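Local coordinates for methylmalonyl-CoA carboxyltransferase 12S subunit (Propionibacterium freudenreichii, PDB 1ON3), which transfers the carboxyl group of methylmalonyl-CoA to the biotin of the 1.3S subunit, as the hexameric core of the transcarboxylase multienzyme complex, at residues Pro81-Val86 and Gly141-Glu146; Thr117-Thr122 and Phe133-Asp138; Tyr429-Ala434 and Ala493-Lys498; Tyr478-Ala481 and Gln485-Asp488. One frame throughout, in Å; residues are numbered along the deposited sequence. Where two conformers were deposited one is given.

Contact 1. Residues Pro81-Val86 and Gly141-Glu146; sequences PADGVV and GARIQE. With MCA (methylmalonyl-coenzyme A), chain T.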
loop_
_atom_site.group_PDB
_atom_site.type_symbol
_atom_site.label_atom_id
_atom_site.label_comp_id
_atom_site.label_asym_id
_atom_site.label_seq_id
_atom_site.Cartn_x
_atom_site.Cartn_y
_atom_site.Cartn_z
ATOM N N PRO E 81 44.387 16.180 5.602
ATOM C CA PRO E 81 43.616 16.525 4.397
ATOM C C PRO E 81 42.435 15.584 4.089
ATOM O O PRO E 81 42.623 14.373 3.947
ATOM C CB PRO E 81 44.671 16.495 3.293
ATOM C CG PRO E 81 45.933 16.913 4.016
ATOM C CD PRO E 81 45.836 16.139 5.313
ATOM N N ALA E 82 41.233 16.158 3.979
ATOM C CA ALA E 82 40.004 15.414 3.675
ATOM C C ALA E 82 39.722 14.299 4.677
ATOM O O ALA E 82 38.839 13.453 4.461
ATOM C CB ALA E 82 40.095 14.826 2.258
ATOM N N ASP E 83 40.435 14.357 5.795
ATOM C CA ASP E 83 40.406 13.344 6.850
ATOM C C ASP E 83 40.756 11.961 6.295
ATOM O O ASP E 83 40.341 10.928 6.830
ATOM C CB ASP E 83 39.084 13.251 7.616
ATOM C CG ASP E 83 39.315 12.739 9.027
ATOM O OD1 ASP E 83 38.451 12.083 9.644
ATOM O OD2 ASP E 83 40.425 13.010 9.518
ATOM N N GLY E 84 41.535 11.954 5.220
ATOM C CA GLY E 84 41.976 10.704 4.640
ATOM C C GLY E 84 41.061 9.983 3.664
ATOM O O GLY E 84 41.350 8.844 3.325
ATOM N N VAL E 85 39.960 10.598 3.234
ATOM C CA VAL E 85 39.098 9.940 2.248
ATOM C C VAL E 85 38.545 10.958 1.250
ATOM O O VAL E 85 38.169 12.075 1.619
ATOM C CB VAL E 85 37.924 9.171 2.917
ATOM C CG1 VAL E 85 36.841 10.151 3.389
ATOM C CG2 VAL E 85 37.333 8.148 1.919
ATOM N N VAL E 86 38.538 10.583 -0.025
ATOM C CA VAL E 86 38.032 11.458 -1.084
ATOM C C VAL E 86 36.682 10.887 -1.476
ATOM O O VAL E 86 36.599 9.735 -1.897
ATOM C CB VAL E 86 38.981 11.469 -2.303
ATOM C CG1 VAL E 86 38.486 12.483 -3.341
ATOM C CG2 VAL E 86 40.397 11.827 -1.852
ATOM N N GLY E 141 43.031 0.701 9.319
ATOM C CA GLY E 141 41.919 0.465 10.233
ATOM C C GLY E 141 41.421 1.701 10.982
ATOM O O GLY E 141 41.702 2.828 10.590
ATOM N N ALA E 142 40.677 1.499 12.065
ATOM C CA ALA E 142 40.159 2.628 12.837
ATOM C C ALA E 142 41.328 3.471 13.351
ATOM O O ALA E 142 42.318 2.931 13.839
ATOM C CB ALA E 142 39.311 2.126 14.005
ATOM N N ARG E 143 41.222 4.792 13.225
ATOM C CA ARG E 143 42.295 5.677 13.680
ATOM C C ARG E 143 42.425 5.536 15.195
ATOM O O ARG E 143 41.576 6.005 15.961
ATOM C CB ARG E 143 41.987 7.122 13.311
ATOM C CG ARG E 143 43.167 8.080 13.524
ATOM C CD ARG E 143 42.834 9.466 12.985
ATOM N NE ARG E 143 42.655 9.484 11.532
ATOM C CZ ARG E 143 42.032 10.457 10.870
ATOM N NH1 ARG E 143 41.516 11.493 11.527
ATOM N NH2 ARG E 143 41.952 10.418 9.546
ATOM N N ILE E 144 43.508 4.895 15.615
ATOM C CA ILE E 144 43.754 4.614 17.023
ATOM C C ILE E 144 43.768 5.787 18.003
ATOM O O ILE E 144 43.344 5.631 19.156
ATOM C CB ILE E 144 45.053 3.783 17.166
ATOM C CG1 ILE E 144 44.848 2.396 16.526
ATOM C CG2 ILE E 144 45.417 3.624 18.617
ATOM C CD1 ILE E 144 46.139 1.556 16.393
ATOM N N GLN E 145 44.250 6.949 17.562
ATOM C CA GLN E 145 44.289 8.129 18.427
ATOM C C GLN E 145 42.881 8.617 18.793
ATOM O O GLN E 145 42.705 9.331 19.785
ATOM C CB GLN E 145 45.033 9.291 17.749
ATOM C CG GLN E 145 46.538 9.099 17.536
ATOM C CD GLN E 145 46.885 8.550 16.157
ATOM O OE1 GLN E 145 47.991 8.766 15.651
ATOM N NE2 GLN E 145 45.951 7.833 15.549
ATOM N N GLU E 146 41.886 8.243 17.987
ATOM C CA GLU E 146 40.506 8.675 18.227
ATOM C C GLU E 146 39.664 7.713 19.069
ATOM O O GLU E 146 38.459 7.909 19.234
ATOM C CB GLU E 146 39.810 8.976 16.886
ATOM C CG GLU E 146 40.468 10.120 16.128
ATOM C CD GLU E 146 39.749 10.490 14.852
ATOM O OE1 GLU E 146 38.821 9.750 14.460
ATOM O OE2 GLU E 146 40.118 11.519 14.241
HETATM C C8 MCA T . 48.495 2.862 10.425
HETATM N N9 MCA T . 48.801 4.122 10.949
HETATM C C4 MCA T . 47.809 4.353 11.889
HETATM C C5 MCA T . 46.979 3.208 11.853
HETATM N N7 MCA T . 47.432 2.286 10.927
HETATM N N3 MCA T . 47.638 5.470 12.708
HETATM C C2 MCA T . 46.534 5.355 13.525
HETATM N N1 MCA T . 45.659 4.295 13.576
HETATM C C6 MCA T . 45.850 3.193 12.745
HETATM N N6 MCA T . 44.971 2.188 12.826
HETATM C "C1'" MCA T . 49.800 5.005 10.677
HETATM C "C2'" MCA T . 51.130 4.426 11.171
HETATM O "O2'" MCA T . 51.339 4.715 12.525
HETATM C "C3'" MCA T . 52.104 5.041 10.197
HETATM O "O3'" MCA T . 52.521 6.305 10.684
HETATM C "C4'" MCA T . 51.348 5.159 8.860
HETATM O "O4'" MCA T . 49.925 5.157 9.262
HETATM C "C5'" MCA T . 51.486 3.973 7.823
HETATM O "O5'" MCA T . 52.190 3.133 8.325
HETATM P P1 MCA T . 53.272 2.264 8.316
HETATM O O11 MCA T . 53.459 1.567 9.479
HETATM O O12 MCA T . 54.140 3.231 8.007
HETATM O O6 MCA T . 53.155 1.046 7.226
HETATM P P2 MCA T . 53.070 -0.048 6.471
HETATM O O21 MCA T . 54.315 -0.376 6.982
HETATM O O22 MCA T . 52.693 0.032 5.117
HETATM O O7 MCA T . 52.024 -0.963 7.270
HETATM C CPB MCA T . 50.890 -0.650 7.512
HETATM C CPA MCA T . 49.864 -1.438 8.308
HETATM C CP7 MCA T . 50.375 -0.976 9.692
HETATM C CP9 MCA T . 49.837 -2.944 7.949
HETATM C CP8 MCA T . 48.469 -0.853 7.972
HETATM O OP3 MCA T . 50.345 0.254 9.858
HETATM C CP6 MCA T . 49.758 -1.413 10.893
HETATM O OP2 MCA T . 49.648 -2.680 11.081
HETATM N NP2 MCA T . 49.236 -0.424 11.858
HETATM C CP5 MCA T . 48.105 -0.878 12.597
HETATM C CP4 MCA T . 46.954 -1.726 12.561
HETATM C CP3 MCA T . 45.888 -1.774 13.546
HETATM O OP1 MCA T . 46.495 -1.963 14.746
HETATM N NP1 MCA T . 44.422 -1.689 13.543
HETATM C CP2 MCA T . 43.887 -1.791 14.873
HETATM C CP1 MCA T . 42.447 -1.518 14.766
HETATM P P3 MCA T . 53.606 7.503 10.366
HETATM O O31 MCA T . 54.699 6.551 10.747
HETATM O O32 MCA T . 53.404 8.582 11.389
HETATM O O33 MCA T . 53.792 7.987 8.950
HETATM S S MCA T . 41.636 -1.570 16.065
HETATM C CS1 MCA T . 40.442 -1.229 14.999
HETATM O OS1 MCA T . 40.387 -1.035 13.752
HETATM C CS2 MCA T . 39.395 -2.144 15.188
HETATM C CS3 MCA T . 38.209 -1.643 15.500
HETATM C CS4 MCA T . 39.183 -3.679 15.037
HETATM O OS4 MCA T . 38.320 -4.283 15.677
HETATM O OS5 MCA T . 39.939 -4.228 14.247
HETATM O O HOH W 1 38.341 12.266 12.540
#
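R143 and D83 are joined by a salt bridge next to the methylmalonyl-CoA site of the N-terminal crotonase-like domain, where the 141-146 loop carries both the ligand contacts and the arginine. From its CB, R143 sends CG anti to the backbone N (chi1 -170°), runs on extended through CD and bends at chi3, which swings the guanidinium toward the 81-86 turn. NE is bonded to S110, another residue of the coenzyme pocket. Beyond CZ, R143 NH1 lies 2.7 Å from D83 OD2, meeting it on the syn side, while R143 NH2 reaches the same oxygen at 3.0 Å from above the carboxylate plane and also bonds weakly to D83 O. The two planes are 86° apart, and the guanidinium grips OD2 end-on. NH1 also has a weaker bond to E146 OE2, making a three-residue charge network. Replacing D83 by alanine removes the carboxylate and would probably leave the guanidinium less firmly fixed, held by S110, E146 and the weak carbonyl bond. On the ligand side, A142 N donates to the coenzyme's thioester oxygen OS1, and A142 O accepts from its N6. Beside them, I144 N points almost straight at adenine N1, 3.0 Å away.

Contact 2. Residues Thr117-Thr122 and Phe133-Asp138; sequences TKVVET and FLFFYD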
loop_
_atom_site.group_PDB
_atom_site.type_symbol
_atom_site.label_atom_id
_atom_site.label_comp_id
_atom_site.label_asym_id
_atom_site.label_seq_id
_atom_site.Cartn_x
_atom_site.Cartn_y
_atom_site.Cartn_z
ATOM N N THR E 117 32.283 9.348 8.666
ATOM C CA THR E 117 31.041 10.090 8.500
ATOM C C THR E 117 30.907 10.526 7.043
ATOM O O THR E 117 29.812 10.479 6.485
ATOM C CB THR E 117 31.004 11.318 9.423
ATOM O OG1 THR E 117 30.989 10.867 10.781
ATOM C CG2 THR E 117 29.764 12.157 9.158
ATOM N N LYS E 118 32.022 10.930 6.432
ATOM C CA LYS E 118 32.035 11.360 5.029
ATOM C C LYS E 118 31.598 10.202 4.126
ATOM O O LYS E 118 30.814 10.365 3.173
ATOM C CB LYS E 118 33.450 11.810 4.612
ATOM C CG LYS E 118 33.837 13.242 5.030
ATOM C CD LYS E 118 35.230 13.640 4.538
ATOM C CE LYS E 118 35.320 13.650 3.026
ATOM N NZ LYS E 118 36.654 14.129 2.554
ATOM N N VAL E 119 32.130 9.027 4.410
ATOM C CA VAL E 119 31.782 7.848 3.618
ATOM C C VAL E 119 30.291 7.515 3.767
ATOM O O VAL E 119 29.603 7.237 2.779
ATOM C CB VAL E 119 32.629 6.628 4.035
ATOM C CG1 VAL E 119 32.103 5.367 3.353
ATOM C CG2 VAL E 119 34.084 6.854 3.624
ATOM N N VAL E 120 29.790 7.543 4.996
ATOM C CA VAL E 120 28.381 7.250 5.232
ATOM C C VAL E 120 27.475 8.268 4.531
ATOM O O VAL E 120 26.445 7.907 3.960
ATOM C CB VAL E 120 28.064 7.219 6.753
ATOM C CG1 VAL E 120 26.574 7.071 6.975
ATOM C CG2 VAL E 120 28.772 6.033 7.406
ATOM N N GLU E 121 27.856 9.542 4.567
ATOM C CA GLU E 121 27.044 10.562 3.919
ATOM C C GLU E 121 26.999 10.308 2.415
ATOM O O GLU E 121 25.964 10.492 1.774
ATOM C CB GLU E 121 27.573 11.962 4.273
ATOM C CG GLU E 121 26.830 12.551 5.484
ATOM C CD GLU E 121 27.623 13.590 6.263
ATOM O OE1 GLU E 121 28.454 14.301 5.651
ATOM O OE2 GLU E 121 27.403 13.698 7.494
ATOM N N THR E 122 28.112 9.851 1.854
ATOM C CA THR E 122 28.167 9.559 0.424
ATOM C C THR E 122 27.315 8.338 0.113
ATOM O O THR E 122 26.663 8.276 -0.921
ATOM C CB THR E 122 29.616 9.318 -0.044
ATOM O OG1 THR E 122 30.398 10.475 0.260
ATOM C CG2 THR E 122 29.664 9.078 -1.543
ATOM N N PHE E 133 27.373 2.427 -5.510
ATOM C CA PHE E 133 28.380 2.976 -4.598
ATOM C C PHE E 133 29.659 2.144 -4.713
ATOM O O PHE E 133 29.623 0.922 -4.538
ATOM C CB PHE E 133 27.899 2.919 -3.150
ATOM C CG PHE E 133 28.952 3.305 -2.163
ATOM C CD1 PHE E 133 29.465 2.374 -1.265
ATOM C CD2 PHE E 133 29.463 4.590 -2.156
ATOM C CE1 PHE E 133 30.485 2.730 -0.371
ATOM C CE2 PHE E 133 30.482 4.952 -1.270
ATOM C CZ PHE E 133 30.989 4.016 -0.380
ATOM N N LEU E 134 30.779 2.804 -4.991
ATOM C CA LEU E 134 32.075 2.133 -5.132
ATOM C C LEU E 134 33.042 2.724 -4.100
ATOM O O LEU E 134 33.047 3.927 -3.862
ATOM C CB LEU E 134 32.619 2.302 -6.556
ATOM C CG LEU E 134 31.724 1.656 -7.633
ATOM C CD1 LEU E 134 30.876 2.738 -8.287
ATOM C CD2 LEU E 134 32.564 0.945 -8.681
ATOM N N PHE E 135 33.859 1.867 -3.501
ATOM C CA PHE E 135 34.774 2.291 -2.444
ATOM C C PHE E 135 36.163 1.640 -2.563
ATOM O O PHE E 135 36.275 0.421 -2.549
ATOM C CB PHE E 135 34.118 1.910 -1.106
ATOM C CG PHE E 135 34.759 2.511 0.123
ATOM C CD1 PHE E 135 34.063 2.506 1.324
ATOM C CD2 PHE E 135 36.053 3.031 0.103
ATOM C CE1 PHE E 135 34.643 3.007 2.498
ATOM C CE2 PHE E 135 36.644 3.536 1.276
ATOM C CZ PHE E 135 35.931 3.521 2.472
ATOM N N PHE E 136 37.203 2.466 -2.698
ATOM C CA PHE E 136 38.593 1.983 -2.748
ATOM C C PHE E 136 39.119 2.040 -1.307
ATOM O O PHE E 136 39.214 3.124 -0.708
ATOM C CB PHE E 136 39.492 2.875 -3.619
ATOM C CG PHE E 136 39.256 2.745 -5.108
ATOM C CD1 PHE E 136 38.352 3.577 -5.757
ATOM C CD2 PHE E 136 39.998 1.841 -5.867
ATOM C CE1 PHE E 136 38.198 3.517 -7.152
ATOM C CE2 PHE E 136 39.856 1.773 -7.250
ATOM C CZ PHE E 136 38.952 2.617 -7.897
ATOM N N TYR E 137 39.425 0.870 -0.753
ATOM C CA TYR E 137 39.936 0.729 0.610
ATOM C C TYR E 137 41.472 0.645 0.593
ATOM O O TYR E 137 42.047 -0.086 -0.202
ATOM C CB TYR E 137 39.381 -0.555 1.231
ATOM C CG TYR E 137 37.889 -0.555 1.433
ATOM C CD1 TYR E 137 37.341 -0.269 2.676
ATOM C CD2 TYR E 137 37.023 -0.904 0.394
ATOM C CE1 TYR E 137 35.963 -0.337 2.898
ATOM C CE2 TYR E 137 35.640 -0.975 0.595
ATOM C CZ TYR E 137 35.116 -0.694 1.847
ATOM O OH TYR E 137 33.759 -0.774 2.061
ATOM N N ASP E 138 42.126 1.365 1.498
ATOM C CA ASP E 138 43.581 1.396 1.569
ATOM C C ASP E 138 43.782 1.994 2.957
ATOM O O ASP E 138 43.988 3.200 3.082
ATOM C CB ASP E 138 44.105 2.359 0.488
ATOM C CG ASP E 138 45.595 2.197 0.225
ATOM O OD1 ASP E 138 46.262 1.559 1.057
ATOM O OD2 ASP E 138 46.090 2.720 -0.802
#
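V119 on the helix and F135 on the strand mark where the two backbones face each other, their CA atoms 8.8 Å apart, with T122 opposite F133 farther along. The segments run nearly antiparallel, at 157°, and their axes approach to 10.5 Å, as expected where the helix of a beta-alpha-beta unit (95-102, 113-129, 133-139) packs on its own sheet. V119 bridges two rings: its CG1, placed anti to the backbone N (chi1 171°), comes within 3.6 Å of F135 CE1 and also reaches F133 CZ at 4.1 Å, while CG2 rests near F135 CZ. T122 adds its methyl, CG2 lying 4.2 Å from F133 CE2. The hydroxyl T122 OG1 turns back to the helix and donates to K118 O at 2.9 Å, from the opposite face of that carbonyl to T122 N. The Y137 ring lies against one face of F135. No hydrogen bond crosses between the segments; with the threonine hydroxyl satisfied within its own helix, the buried interface is left to methyl and ring carbons and holds by van der Waals packing.

Contact 3. Residues Tyr429-Ala434 and Ala493-Lys498; sequences YAWPSA and ADTRRK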
loop_
_atom_site.group_PDB
_atom_site.type_symbol
_atom_site.label_atom_id
_atom_site.label_comp_id
_atom_site.label_asym_id
_atom_site.label_seq_id
_atom_site.Cartn_x
_atom_site.Cartn_y
_atom_site.Cartn_z
ATOM N N TYR E 429 14.977 -27.418 -19.481
ATOM C CA TYR E 429 15.208 -28.228 -20.678
ATOM C C TYR E 429 16.209 -29.326 -20.390
ATOM O O TYR E 429 17.150 -29.131 -19.619
ATOM C CB TYR E 429 15.742 -27.383 -21.835
ATOM C CG TYR E 429 14.899 -26.187 -22.141
ATOM C CD1 TYR E 429 15.242 -24.936 -21.644
ATOM C CD2 TYR E 429 13.707 -26.310 -22.858
ATOM C CE1 TYR E 429 14.418 -23.830 -21.837
ATOM C CE2 TYR E 429 12.865 -25.199 -23.058
ATOM C CZ TYR E 429 13.236 -23.964 -22.535
ATOM O OH TYR E 429 12.422 -22.860 -22.667
ATOM N N ALA E 430 16.005 -30.477 -21.021
ATOM C CA ALA E 430 16.910 -31.605 -20.856
ATOM C C ALA E 430 17.628 -31.904 -22.173
ATOM O O ALA E 430 16.998 -31.937 -23.236
ATOM C CB ALA E 430 16.125 -32.841 -20.410
ATOM N N TRP E 431 18.946 -32.075 -22.109
ATOM C CA TRP E 431 19.704 -32.451 -23.294
ATOM C C TRP E 431 19.397 -33.939 -23.384
ATOM O O TRP E 431 18.876 -34.513 -22.427
ATOM C CB TRP E 431 21.196 -32.242 -23.088
ATOM C CG TRP E 431 21.668 -30.846 -23.413
ATOM C CD1 TRP E 431 20.907 -29.708 -23.476
ATOM C CD2 TRP E 431 23.006 -30.451 -23.709
ATOM N NE1 TRP E 431 21.700 -28.624 -23.798
ATOM C CE2 TRP E 431 22.992 -29.056 -23.946
ATOM C CE3 TRP E 431 24.222 -31.140 -23.800
ATOM C CZ2 TRP E 431 24.148 -28.342 -24.267
ATOM C CZ3 TRP E 431 25.370 -30.428 -24.120
ATOM C CH2 TRP E 431 25.323 -29.037 -24.350
ATOM N N PRO E 432 19.718 -34.591 -24.520
ATOM C CA PRO E 432 19.424 -36.028 -24.624
ATOM C C PRO E 432 20.272 -36.853 -23.666
ATOM O O PRO E 432 20.014 -38.031 -23.449
ATOM C CB PRO E 432 19.743 -36.345 -26.087
ATOM C CG PRO E 432 19.510 -35.033 -26.793
ATOM C CD PRO E 432 20.162 -34.059 -25.819
ATOM N N SER E 433 21.299 -36.228 -23.109
ATOM C CA SER E 433 22.202 -36.897 -22.169
ATOM C C SER E 433 21.791 -36.660 -20.717
ATOM O O SER E 433 22.449 -37.139 -19.777
ATOM C CB SER E 433 23.624 -36.386 -22.389
ATOM O OG SER E 433 23.615 -34.981 -22.629
ATOM N N ALA E 434 20.702 -35.928 -20.535
ATOM C CA ALA E 434 20.224 -35.618 -19.194
ATOM C C ALA E 434 19.879 -36.875 -18.411
ATOM O O ALA E 434 19.219 -37.791 -18.922
ATOM C CB ALA E 434 19.012 -34.708 -19.262
ATOM N N ALA E 493 22.331 -28.498 -29.727
ATOM C CA ALA E 493 22.642 -27.415 -30.656
ATOM C C ALA E 493 21.712 -26.209 -30.546
ATOM O O ALA E 493 22.091 -25.111 -30.943
ATOM C CB ALA E 493 22.637 -27.947 -32.107
ATOM N N ASP E 494 20.499 -26.412 -30.026
ATOM C CA ASP E 494 19.521 -25.329 -29.892
ATOM C C ASP E 494 19.498 -24.669 -28.506
ATOM O O ASP E 494 18.627 -23.851 -28.231
ATOM C CB ASP E 494 18.098 -25.836 -30.184
ATOM C CG ASP E 494 17.962 -26.489 -31.564
ATOM O OD1 ASP E 494 18.561 -25.988 -32.530
ATOM O OD2 ASP E 494 17.228 -27.491 -31.679
ATOM N N THR E 495 20.440 -25.031 -27.639
ATOM C CA THR E 495 20.467 -24.480 -26.284
ATOM C C THR E 495 20.341 -22.955 -26.199
ATOM O O THR E 495 19.477 -22.439 -25.481
ATOM C CB THR E 495 21.731 -24.938 -25.548
ATOM O OG1 THR E 495 21.762 -26.372 -25.534
ATOM C CG2 THR E 495 21.728 -24.434 -24.089
ATOM N N ARG E 496 21.182 -22.228 -26.925
ATOM C CA ARG E 496 21.110 -20.768 -26.882
ATOM C C ARG E 496 19.710 -20.277 -27.239
ATOM O O ARG E 496 19.141 -19.439 -26.539
ATOM C CB ARG E 496 22.142 -20.148 -27.821
ATOM C CG ARG E 496 22.202 -18.614 -27.769
ATOM C CD ARG E 496 23.342 -18.099 -28.625
ATOM N NE ARG E 496 23.134 -16.734 -29.108
ATOM C CZ ARG E 496 23.289 -15.633 -28.381
ATOM N NH1 ARG E 496 23.664 -15.707 -27.102
ATOM N NH2 ARG E 496 23.073 -14.446 -28.945
ATOM N N ARG E 497 19.139 -20.797 -28.324
ATOM C CA ARG E 497 17.790 -20.379 -28.706
ATOM C C ARG E 497 16.761 -20.671 -27.614
ATOM O O ARG E 497 15.942 -19.817 -27.296
ATOM C CB ARG E 497 17.347 -21.068 -30.003
ATOM C CG ARG E 497 15.948 -20.708 -30.449
ATOM C CD ARG E 497 15.719 -21.131 -31.897
ATOM N NE ARG E 497 15.747 -22.579 -32.074
ATOM C CZ ARG E 497 14.729 -23.387 -31.792
ATOM N NH1 ARG E 497 13.600 -22.890 -31.320
ATOM N NH2 ARG E 497 14.840 -24.698 -31.988
ATOM N N LYS E 498 16.774 -21.876 -27.050
ATOM C CA LYS E 498 15.794 -22.181 -26.009
ATOM C C LYS E 498 15.932 -21.233 -24.798
ATOM O O LYS E 498 14.934 -20.752 -24.265
ATOM C CB LYS E 498 15.905 -23.646 -25.568
ATOM C CG LYS E 498 14.938 -24.601 -26.304
ATOM C CD LYS E 498 15.106 -24.512 -27.813
ATOM C CE LYS E 498 14.205 -25.501 -28.561
ATOM N NZ LYS E 498 12.737 -25.299 -28.308
HETATM O O HOH W 2 12.391 -22.106 -25.384
#
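With CG beside the backbone N and anti to the carbonyl carbon (chi1 -53°), the Y429 ring extends from its strand and offers one face to K498 of the facing helix. K498 CB, held by the helix backbone, lies 4.0 Å from the Y429 ring centroid and only 9° off the normal, a CH-pi contact over the centre of the face; K498 CG sits over the same face, 3.9 Å from Y429 CE2. At the rim of the ring, water 2 links the phenol to the backbone, lying 2.8 Å from Y429 OH and donating to K498 O. A leucine here lacks the ring and hydroxyl, and would probably leave K498 CB and CG without their aromatic face and water 2 without its phenol partner. These contacts seat the start of helix 495-505 against the end of strand 427-430, an inner strand of the mixed sheet in the C-terminal crotonase-like domain. Past the strand, the chain enters a type I turn from W431 to A434. The indole of W431 meets T495 edge-on: W431 NE1 lies 2.8 Å from T495 OG1, near the ring plane, but the bond is weak because the N-H...O angle is bent to 127°. That hydroxyl is also bonded to P492 O just before the helix. On the subunit interface, M12 of the third subunit packs against W431, and P432 O accepts a hydrogen bond from R15 of the same neighbour.

Contact 4. Residues Tyr478-Ala481 and Gln485-Asp488; sequences YVAA and QVDD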
loop_
_atom_site.group_PDB
_atom_site.type_symbol
_atom_site.label_atom_id
_atom_site.label_comp_id
_atom_site.label_asym_id
_atom_site.label_seq_id
_atom_site.Cartn_x
_atom_site.Cartn_y
_atom_site.Cartn_z
ATOM N N TYR E 478 13.344 -38.611 -21.485
ATOM C CA TYR E 478 11.956 -38.825 -21.859
ATOM C C TYR E 478 11.022 -39.052 -20.680
ATOM O O TYR E 478 9.854 -38.675 -20.735
ATOM C CB TYR E 478 11.867 -39.976 -22.856
ATOM C CG TYR E 478 12.631 -39.678 -24.124
ATOM C CD1 TYR E 478 13.962 -40.080 -24.278
ATOM C CD2 TYR E 478 12.045 -38.936 -25.146
ATOM C CE1 TYR E 478 14.692 -39.743 -25.427
ATOM C CE2 TYR E 478 12.764 -38.591 -26.295
ATOM C CZ TYR E 478 14.079 -38.998 -26.429
ATOM O OH TYR E 478 14.776 -38.650 -27.564
ATOM N N VAL E 479 11.520 -39.668 -19.616
ATOM C CA VAL E 479 10.667 -39.879 -18.457
ATOM C C VAL E 479 10.534 -38.540 -17.723
ATOM O O VAL E 479 9.466 -38.209 -17.206
ATOM C CB VAL E 479 11.254 -40.902 -17.477
ATOM C CG1 VAL E 479 10.282 -41.105 -16.313
ATOM C CG2 VAL E 479 11.520 -42.222 -18.188
ATOM N N ALA E 480 11.624 -37.780 -17.663
ATOM C CA ALA E 480 11.580 -36.481 -16.997
ATOM C C ALA E 480 10.533 -35.633 -17.707
ATOM O O ALA E 480 9.719 -34.964 -17.068
ATOM C CB ALA E 480 12.954 -35.793 -17.053
ATOM N N ALA E 481 10.543 -35.680 -19.034
ATOM C CA ALA E 481 9.588 -34.917 -19.821
ATOM C C ALA E 481 8.183 -35.491 -19.659
ATOM O O ALA E 481 7.192 -34.750 -19.632
ATOM C CB ALA E 481 10.005 -34.929 -21.294
ATOM N N GLN E 485 8.754 -32.702 -15.596
ATOM C CA GLN E 485 9.871 -32.096 -14.873
ATOM C C GLN E 485 10.727 -31.240 -15.797
ATOM O O GLN E 485 11.524 -30.421 -15.337
ATOM C CB GLN E 485 10.671 -33.182 -14.148
ATOM C CG GLN E 485 9.821 -33.795 -13.030
ATOM C CD GLN E 485 10.588 -34.692 -12.089
ATOM O OE1 GLN E 485 11.768 -34.470 -11.829
ATOM N NE2 GLN E 485 9.911 -35.701 -11.551
ATOM N N VAL E 486 10.570 -31.433 -17.103
ATOM C CA VAL E 486 11.265 -30.602 -18.084
ATOM C C VAL E 486 10.239 -30.188 -19.139
ATOM O O VAL E 486 9.310 -30.943 -19.434
ATOM C CB VAL E 486 12.474 -31.322 -18.783
ATOM C CG1 VAL E 486 13.516 -31.736 -17.746
ATOM C CG2 VAL E 486 11.996 -32.508 -19.600
ATOM N N ASP E 487 10.384 -28.976 -19.672
ATOM C CA ASP E 487 9.481 -28.470 -20.700
ATOM C C ASP E 487 9.602 -29.308 -21.977
ATOM O O ASP E 487 8.617 -29.543 -22.676
ATOM C CB ASP E 487 9.851 -27.038 -21.113
ATOM C CG ASP E 487 9.569 -26.000 -20.039
ATOM O OD1 ASP E 487 9.690 -26.314 -18.841
ATOM O OD2 ASP E 487 9.254 -24.846 -20.415
ATOM N N ASP E 488 10.819 -29.752 -22.266
ATOM C CA ASP E 488 11.082 -30.463 -23.513
ATOM C C ASP E 488 12.471 -31.101 -23.462
ATOM O O ASP E 488 13.278 -30.766 -22.588
ATOM C CB ASP E 488 11.042 -29.421 -24.633
ATOM C CG ASP E 488 11.034 -30.026 -26.026
ATOM O OD1 ASP E 488 11.232 -29.260 -26.990
ATOM O OD2 ASP E 488 10.817 -31.243 -26.166
HETATM O O HOH W 3 7.369 -32.450 -20.791
#
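V486 presses against A481 where the chain folds back against the end of its helix. Its CG1 is anti to the carbonyl carbon (chi1 -60°), which leaves CG2 between the backbone N and the carbonyl carbon; V486 CG2 lies 3.4 Å from A481 CA and 3.6 Å from A481 CB. The other branch, V486 CG1, meets A480 CB at a looser 4.2 Å. Just before V486, Q485 N donates to A480 O at 2.9 Å, a direct bond holding the turn closed. The carbonyls of A481 and V486, both acceptors, are instead joined through water 3, which donates to A481 O (2.6 Å) and to V486 O (2.8 Å). In the conformer described, Q485 NE2 is bonded to I148 O of the second subunit, while D488 forms a salt bridge with R23 of the third subunit. Between helix 477-482 and strand 488-489 of the C-terminal domain's sheet, the Q485 N to A480 O link is a 6→1 backbone bond at the helix C-terminus, consistent with a Schellman-type ending.

Contacts 1 and 2 belong to the N-terminal crotonase-like domain and contacts 3 and 4 to the C-terminal one, on opposite sides of the chain's centre. All four are largely buried, yet only contact 2 has no neighbouring subunit touching it, and its chemistry is purely apolar. Contact 1, 12 Å away between centres, is ionic and lies at a coenzyme site; K118 ties the two together by probable hydrogen bonds to A82 O and V85 O. In the other half, contacts 3 and 4 combine packing with bridging waters and meet at neighbouring strands 427-430 and 488-489, where A430 N probably bonds to D488 O. Both also border the third subunit.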